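Serine acetyltransferase (Bacteroides vulgatus ATCC 8482, PDB 3F1X) catalyses the transfer of an acetyl group from acetyl-CoA to L-serine, making O-acetylserine, the precursor of cysteine. Local coordinates at the interface of chains A and B. Sequence-based numbering; all coordinates share one arbitrary frame. Chains: chain A/B, Serine acetyltransferase.

Contact 1: the interface of chains A and B. Residues chain A 143, 149, 153-154; chain B 176, 179.
B:Arg179, in the first turn of helix 177-189, reaches across to the phenol of A:Tyr154, the residue that follows helix 147-153, the two side chains crossing at about a right angle. The polar contact is a direct hydrogen bond backed by a water. Guanidinium NH1 of B:Arg179 lies 3.0 Å from the hydroxyl OH of A:Tyr154. Water 1 takes up both ends: it is 2.8 Å from A:Tyr154 OH and 2.7 Å from B:Arg179 NH2, and it sits at the edge of the guanidinium in its plane, also bonded to NH1. Over a face, CE1 of A:Tyr154 lies above the guanidinium rim, 3.8 Å from B:Arg179 CZ, in a tilted overlap with the planes 41° apart. A bend at chi2 (57°) of B:Arg179 turns the rest of its chain toward the ring. Apolar packing follows: methyl CD1 of B:Leu176 meets A:Glu149 CB at 3.6 Å, the two side chains running past each other in opposite directions. A:Glu149 also crosses B:Arg179 at about a right angle and sets OE2 3.7 Å from its CB; the carboxylate stands near the guanidinium without touching it and may still favour its charge. The patch is likely to tie together the helical parts of two subunits, beside the start of the beta-helix.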
loop_
_atom_site.group_PDB
_atom_site.type_symbol
_atom_site.label_atom_id
_atom_site.label_comp_id
_atom_site.label_asym_id
_atom_site.label_seq_id
_atom_site.Cartn_x
_atom_site.Cartn_y
_atom_site.Cartn_z
ATOM N N ALA A 143 6.453 -19.359 -32.317
ATOM C CA ALA A 143 6.573 -18.024 -31.741
ATOM C C ALA A 143 7.083 -18.101 -30.303
ATOM O O ALA A 143 7.488 -17.093 -29.718
ATOM C CB ALA A 143 5.221 -17.308 -31.787
ATOM N N GLU A 149 9.923 -18.224 -20.989
ATOM C CA GLU A 149 9.070 -17.163 -21.511
ATOM C C GLU A 149 7.613 -17.588 -21.415
ATOM O O GLU A 149 6.725 -16.774 -21.147
ATOM C CB GLU A 149 9.412 -16.860 -22.979
ATOM C CG GLU A 149 8.469 -15.848 -23.630
ATOM C CD GLU A 149 8.826 -15.514 -25.076
ATOM O OE1 GLU A 149 8.700 -16.391 -25.960
ATOM O OE2 GLU A 149 9.237 -14.360 -25.328
ATOM N N CYS A 153 4.998 -15.345 -18.956
ATOM C CA CYS A 153 3.986 -14.404 -19.420
ATOM C C CYS A 153 2.862 -14.924 -20.308
ATOM O O CYS A 153 1.948 -14.169 -20.640
ATOM C CB CYS A 153 4.655 -13.211 -20.108
ATOM S SG CYS A 153 5.410 -13.561 -21.710
ATOM N N TYR A 154 2.914 -16.188 -20.711
ATOM C CA TYR A 154 1.842 -16.728 -21.546
ATOM C C TYR A 154 0.575 -16.860 -20.709
ATOM O O TYR A 154 0.573 -17.507 -19.662
ATOM C CB TYR A 154 2.235 -18.088 -22.109
ATOM C CG TYR A 154 3.037 -18.005 -23.378
ATOM C CD1 TYR A 154 3.998 -17.015 -23.556
ATOM C CD2 TYR A 154 2.853 -18.932 -24.397
ATOM C CE1 TYR A 154 4.756 -16.948 -24.725
ATOM C CE2 TYR A 154 3.609 -18.878 -25.569
ATOM C CZ TYR A 154 4.559 -17.883 -25.725
ATOM O OH TYR A 154 5.311 -17.825 -26.877
ATOM N N LEU B 176 12.617 -10.969 -24.946
ATOM C CA LEU B 176 11.615 -11.250 -23.914
ATOM C C LEU B 176 10.691 -10.095 -23.512
ATOM O O LEU B 176 9.470 -10.224 -23.550
ATOM C CB LEU B 176 12.322 -11.787 -22.668
ATOM C CG LEU B 176 11.445 -12.419 -21.589
ATOM C CD1 LEU B 176 10.925 -13.771 -22.079
ATOM C CD2 LEU B 176 12.260 -12.608 -20.305
ATOM N N ARG B 179 7.404 -9.240 -25.709
ATOM C CA ARG B 179 6.285 -10.168 -25.594
ATOM C C ARG B 179 5.585 -9.968 -24.250
ATOM O O ARG B 179 4.362 -10.062 -24.142
ATOM C CB ARG B 179 6.786 -11.608 -25.731
ATOM C CG ARG B 179 5.692 -12.661 -25.827
ATOM C CD ARG B 179 4.746 -12.394 -26.992
ATOM N NE ARG B 179 3.670 -13.387 -27.054
ATOM C CZ ARG B 179 3.802 -14.620 -27.540
ATOM N NH1 ARG B 179 4.968 -15.031 -28.022
ATOM N NH2 ARG B 179 2.764 -15.446 -27.538
HETATM O O HOH W 1 3.756 -17.358 -29.137
#

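Contact 2: the interface of chains A and B. Residues chain A 207, 227; chain B 186, 192, 212, 230.
A:His207 has a positive phi (71°) in the turn just after strand 204-206, whereas the facing B:Asp192, B:Val212 and B:Thr230 are extended, each at the start of a short strand. The imidazole is held from two directions. ND1 of A:His207 donates to carboxylate oxygen OD2 of B:Asp192 at 3.0 Å; the bond is bent, 138° at the hydrogen, and the oxygen stands somewhat out of the ring plane, though approached nearly along its own C-O axis. Methyl CG1 of B:Val212 sits over the centre of one ring face, 3.6 Å from the centroid. Its other methyl, CG2, packs 3.6 Å from CD of the A:Gln227 amide. CG of A:Gln227 lies between backbone N and carbonyl carbon (chi1 58°), and a bend at chi2 turns the amide to B:Thr230. NE2 of A:Gln227 donates nearly straight to hydroxyl OG1 of B:Thr230 at 2.7 Å, with the hydroxyl in the amide plane. B:His186 NE2 makes a weak bond to the carbonyl O of A:His207. With an alanine in place of A:His207, the B:Asp192 carboxylate would probably lose its cross-subunit donor and B:Val212 CG1 the ring it rests on. A:His207 and B:Asp192 correspond to the family's catalytic histidine and aspartate, meeting where coils of two left-handed beta-helices face each other.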
loop_
_atom_site.group_PDB
_atom_site.type_symbol
_atom_site.label_atom_id
_atom_site.label_comp_id
_atom_site.label_asym_id
_atom_site.label_seq_id
_atom_site.Cartn_x
_atom_site.Cartn_y
_atom_site.Cartn_z
ATOM N N HIS A 207 -3.237 -18.419 -27.693
ATOM C CA HIS A 207 -3.854 -17.096 -27.590
ATOM C C HIS A 207 -4.993 -17.212 -26.563
ATOM O O HIS A 207 -4.912 -16.634 -25.478
ATOM C CB HIS A 207 -4.338 -16.660 -28.975
ATOM C CG HIS A 207 -3.300 -16.824 -30.047
ATOM N ND1 HIS A 207 -2.095 -16.150 -30.024
ATOM C CD2 HIS A 207 -3.282 -17.583 -31.167
ATOM C CE1 HIS A 207 -1.384 -16.483 -31.088
ATOM N NE2 HIS A 207 -2.079 -17.350 -31.800
ATOM N N GLN A 227 -8.168 -19.389 -29.835
ATOM C CA GLN A 227 -9.030 -18.343 -29.299
ATOM C C GLN A 227 -10.478 -18.512 -29.767
ATOM O O GLN A 227 -10.732 -18.971 -30.885
ATOM C CB GLN A 227 -8.523 -16.962 -29.750
ATOM C CG GLN A 227 -8.435 -16.795 -31.277
ATOM C CD GLN A 227 -7.106 -17.254 -31.861
ATOM O OE1 GLN A 227 -6.369 -18.005 -31.232
ATOM N NE2 GLN A 227 -6.799 -16.804 -33.081
ATOM N N HIS B 186 -2.758 -7.794 -23.681
ATOM C CA HIS B 186 -3.618 -8.934 -23.984
ATOM C C HIS B 186 -4.526 -9.211 -22.779
ATOM O O HIS B 186 -5.744 -9.377 -22.914
ATOM C CB HIS B 186 -2.727 -10.145 -24.289
ATOM C CG HIS B 186 -3.470 -11.372 -24.718
ATOM N ND1 HIS B 186 -4.818 -11.369 -25.015
ATOM C CD2 HIS B 186 -3.043 -12.638 -24.931
ATOM C CE1 HIS B 186 -5.184 -12.580 -25.393
ATOM N NE2 HIS B 186 -4.124 -13.370 -25.351
ATOM N N ASP B 192 -4.655 -9.315 -28.504
ATOM C CA ASP B 192 -3.343 -9.959 -28.575
ATOM C C ASP B 192 -2.599 -9.671 -29.881
ATOM O O ASP B 192 -2.925 -10.222 -30.937
ATOM C CB ASP B 192 -3.520 -11.475 -28.374
ATOM C CG ASP B 192 -2.198 -12.232 -28.283
ATOM O OD1 ASP B 192 -1.223 -11.691 -27.723
ATOM O OD2 ASP B 192 -2.141 -13.389 -28.758
ATOM N N VAL B 212 -6.562 -11.265 -32.598
ATOM C CA VAL B 212 -5.261 -11.931 -32.576
ATOM C C VAL B 212 -4.487 -11.556 -33.846
ATOM O O VAL B 212 -4.954 -11.789 -34.968
ATOM C CB VAL B 212 -5.396 -13.468 -32.508
ATOM C CG1 VAL B 212 -4.009 -14.120 -32.589
ATOM C CG2 VAL B 212 -6.072 -13.877 -31.208
ATOM N N THR B 230 -8.987 -12.679 -36.269
ATOM C CA THR B 230 -7.701 -13.371 -36.188
ATOM C C THR B 230 -6.913 -13.261 -37.487
ATOM O O THR B 230 -7.450 -13.498 -38.564
ATOM C CB THR B 230 -7.875 -14.892 -35.900
ATOM O OG1 THR B 230 -8.297 -15.085 -34.548
ATOM C CG2 THR B 230 -6.552 -15.637 -36.116
#

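Contact 3: the interface of chains A and B. Residues chain A 123-124, 127-128; chain B 13, 16-17.
A chi3 of -73° bends A:Arg127 back so that its guanidinium comes end-on to the carbonyl of B:Leu17, while B:Glu16 has CG beside its backbone N and opposite the carbonyl carbon (chi1 -73°), the chain then running extended toward A:Arg128. Both partners belong to the helical N-terminal region that precedes the left-handed beta-helix in serine acetyltransferases. The oxygen O of B:Leu17, at the last turn of helix 7-17, is gripped by two nitrogens of A:Arg127, NH1 at 2.9 Å and NH2 at 3.1 Å. It lies close to the guanidinium plane, while the donors are tilted from the carbonyl plane. The cation may thereby offset the partial negative charge of that helix end. Methyl CD2 of the same leucine lies over the rim of the guanidinium, so the flat group is met both at its edge and on a face. CD2 also packs against A:Pro124, 3.7 Å from CG, and reaches A:Leu123 CB at 3.9 Å; the proline occupies the first turn of helix 123-139. The same proline CG also touches B:Glu16 CB at 3.8 Å. A:Arg128 NH2 makes a long salt bridge of 3.9 Å with B:Glu16 OE1. Water 2 bridges that gap, 2.8 Å from OE1 and bonded to both terminal nitrogens of A:Arg128.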
loop_
_atom_site.group_PDB
_atom_site.type_symbol
_atom_site.label_atom_id
_atom_site.label_comp_id
_atom_site.label_asym_id
_atom_site.label_seq_id
_atom_site.Cartn_x
_atom_site.Cartn_y
_atom_site.Cartn_z
ATOM N N LEU A 123 0.617 -30.784 -5.060
ATOM C CA LEU A 123 1.435 -29.870 -5.851
ATOM C C LEU A 123 2.530 -30.557 -6.667
ATOM O O LEU A 123 2.826 -30.135 -7.787
ATOM C CB LEU A 123 2.043 -28.794 -4.946
ATOM C CG LEU A 123 0.992 -27.810 -4.416
ATOM C CD1 LEU A 123 1.598 -26.865 -3.388
ATOM C CD2 LEU A 123 0.418 -27.032 -5.600
ATOM N N PRO A 124 3.158 -31.614 -6.121
ATOM C CA PRO A 124 4.203 -32.269 -6.920
ATOM C C PRO A 124 3.618 -32.855 -8.206
ATOM O O PRO A 124 4.225 -32.779 -9.276
ATOM C CB PRO A 124 4.739 -33.347 -5.981
ATOM C CG PRO A 124 4.577 -32.707 -4.620
ATOM C CD PRO A 124 3.190 -32.077 -4.723
ATOM N N ARG A 127 2.686 -30.129 -10.659
ATOM C CA ARG A 127 3.890 -29.659 -11.335
ATOM C C ARG A 127 4.214 -30.587 -12.501
ATOM O O ARG A 127 4.596 -30.126 -13.577
ATOM C CB ARG A 127 5.079 -29.631 -10.368
ATOM C CG ARG A 127 6.405 -29.286 -11.032
ATOM C CD ARG A 127 7.564 -29.483 -10.066
ATOM N NE ARG A 127 7.606 -28.447 -9.043
ATOM C CZ ARG A 127 8.494 -28.415 -8.052
ATOM N NH1 ARG A 127 9.412 -29.367 -7.954
ATOM N NH2 ARG A 127 8.461 -27.436 -7.162
ATOM N N ARG A 128 4.063 -31.892 -12.280
ATOM C CA ARG A 128 4.336 -32.878 -13.325
ATOM C C ARG A 128 3.397 -32.716 -14.512
ATOM O O ARG A 128 3.819 -32.812 -15.663
ATOM C CB ARG A 128 4.190 -34.304 -12.787
ATOM C CG ARG A 128 5.179 -34.677 -11.703
ATOM C CD ARG A 128 5.053 -36.147 -11.335
ATOM N NE ARG A 128 5.756 -36.432 -10.091
ATOM C CZ ARG A 128 5.152 -36.733 -8.950
ATOM N NH1 ARG A 128 3.831 -36.794 -8.895
ATOM N NH2 ARG A 128 5.868 -36.963 -7.861
ATOM N N ALA B 13 5.356 -32.862 1.531
ATOM C CA ALA B 13 5.092 -32.132 0.294
ATOM C C ALA B 13 6.300 -31.267 -0.050
ATOM O O ALA B 13 6.753 -31.241 -1.193
ATOM C CB ALA B 13 3.844 -31.260 0.440
ATOM N N GLU B 16 9.316 -33.275 -1.493
ATOM C CA GLU B 16 9.094 -33.668 -2.883
ATOM C C GLU B 16 9.234 -32.499 -3.840
ATOM O O GLU B 16 9.776 -32.638 -4.933
ATOM C CB GLU B 16 7.695 -34.251 -3.055
ATOM C CG GLU B 16 7.494 -35.629 -2.487
ATOM C CD GLU B 16 6.132 -36.190 -2.859
ATOM O OE1 GLU B 16 5.824 -36.267 -4.072
ATOM O OE2 GLU B 16 5.367 -36.554 -1.942
ATOM N N LEU B 17 8.724 -31.349 -3.424
ATOM C CA LEU B 17 8.773 -30.153 -4.243
ATOM C C LEU B 17 10.164 -29.549 -4.358
ATOM O O LEU B 17 10.464 -28.850 -5.327
ATOM C CB LEU B 17 7.803 -29.111 -3.676
ATOM C CG LEU B 17 6.320 -29.455 -3.836
ATOM C CD1 LEU B 17 5.467 -28.569 -2.946
ATOM C CD2 LEU B 17 5.920 -29.303 -5.293
HETATM O O HOH W 2 3.685 -36.936 -5.696
#

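Contact 1 and contact 2 are neighbours, their C-alpha centres about 13 Å apart, and chain B's helix 177-189 serves both, with B:Arg179 near its start and B:His186 further on. The C-alpha centre of contact 3 lies about 24 Å from that of contact 1 and about 32 Å from that of contact 2, where helix 7-17 of chain B reaches over chain A. The same two chains are thus joined at the beta-helix, its leading helices and the N-terminal arm. The assembly holds six copies, in keeping with this family's hexamers; contact 2 puts a catalytic histidine beside the next subunit's aspartate, so activity probably depends on assembly.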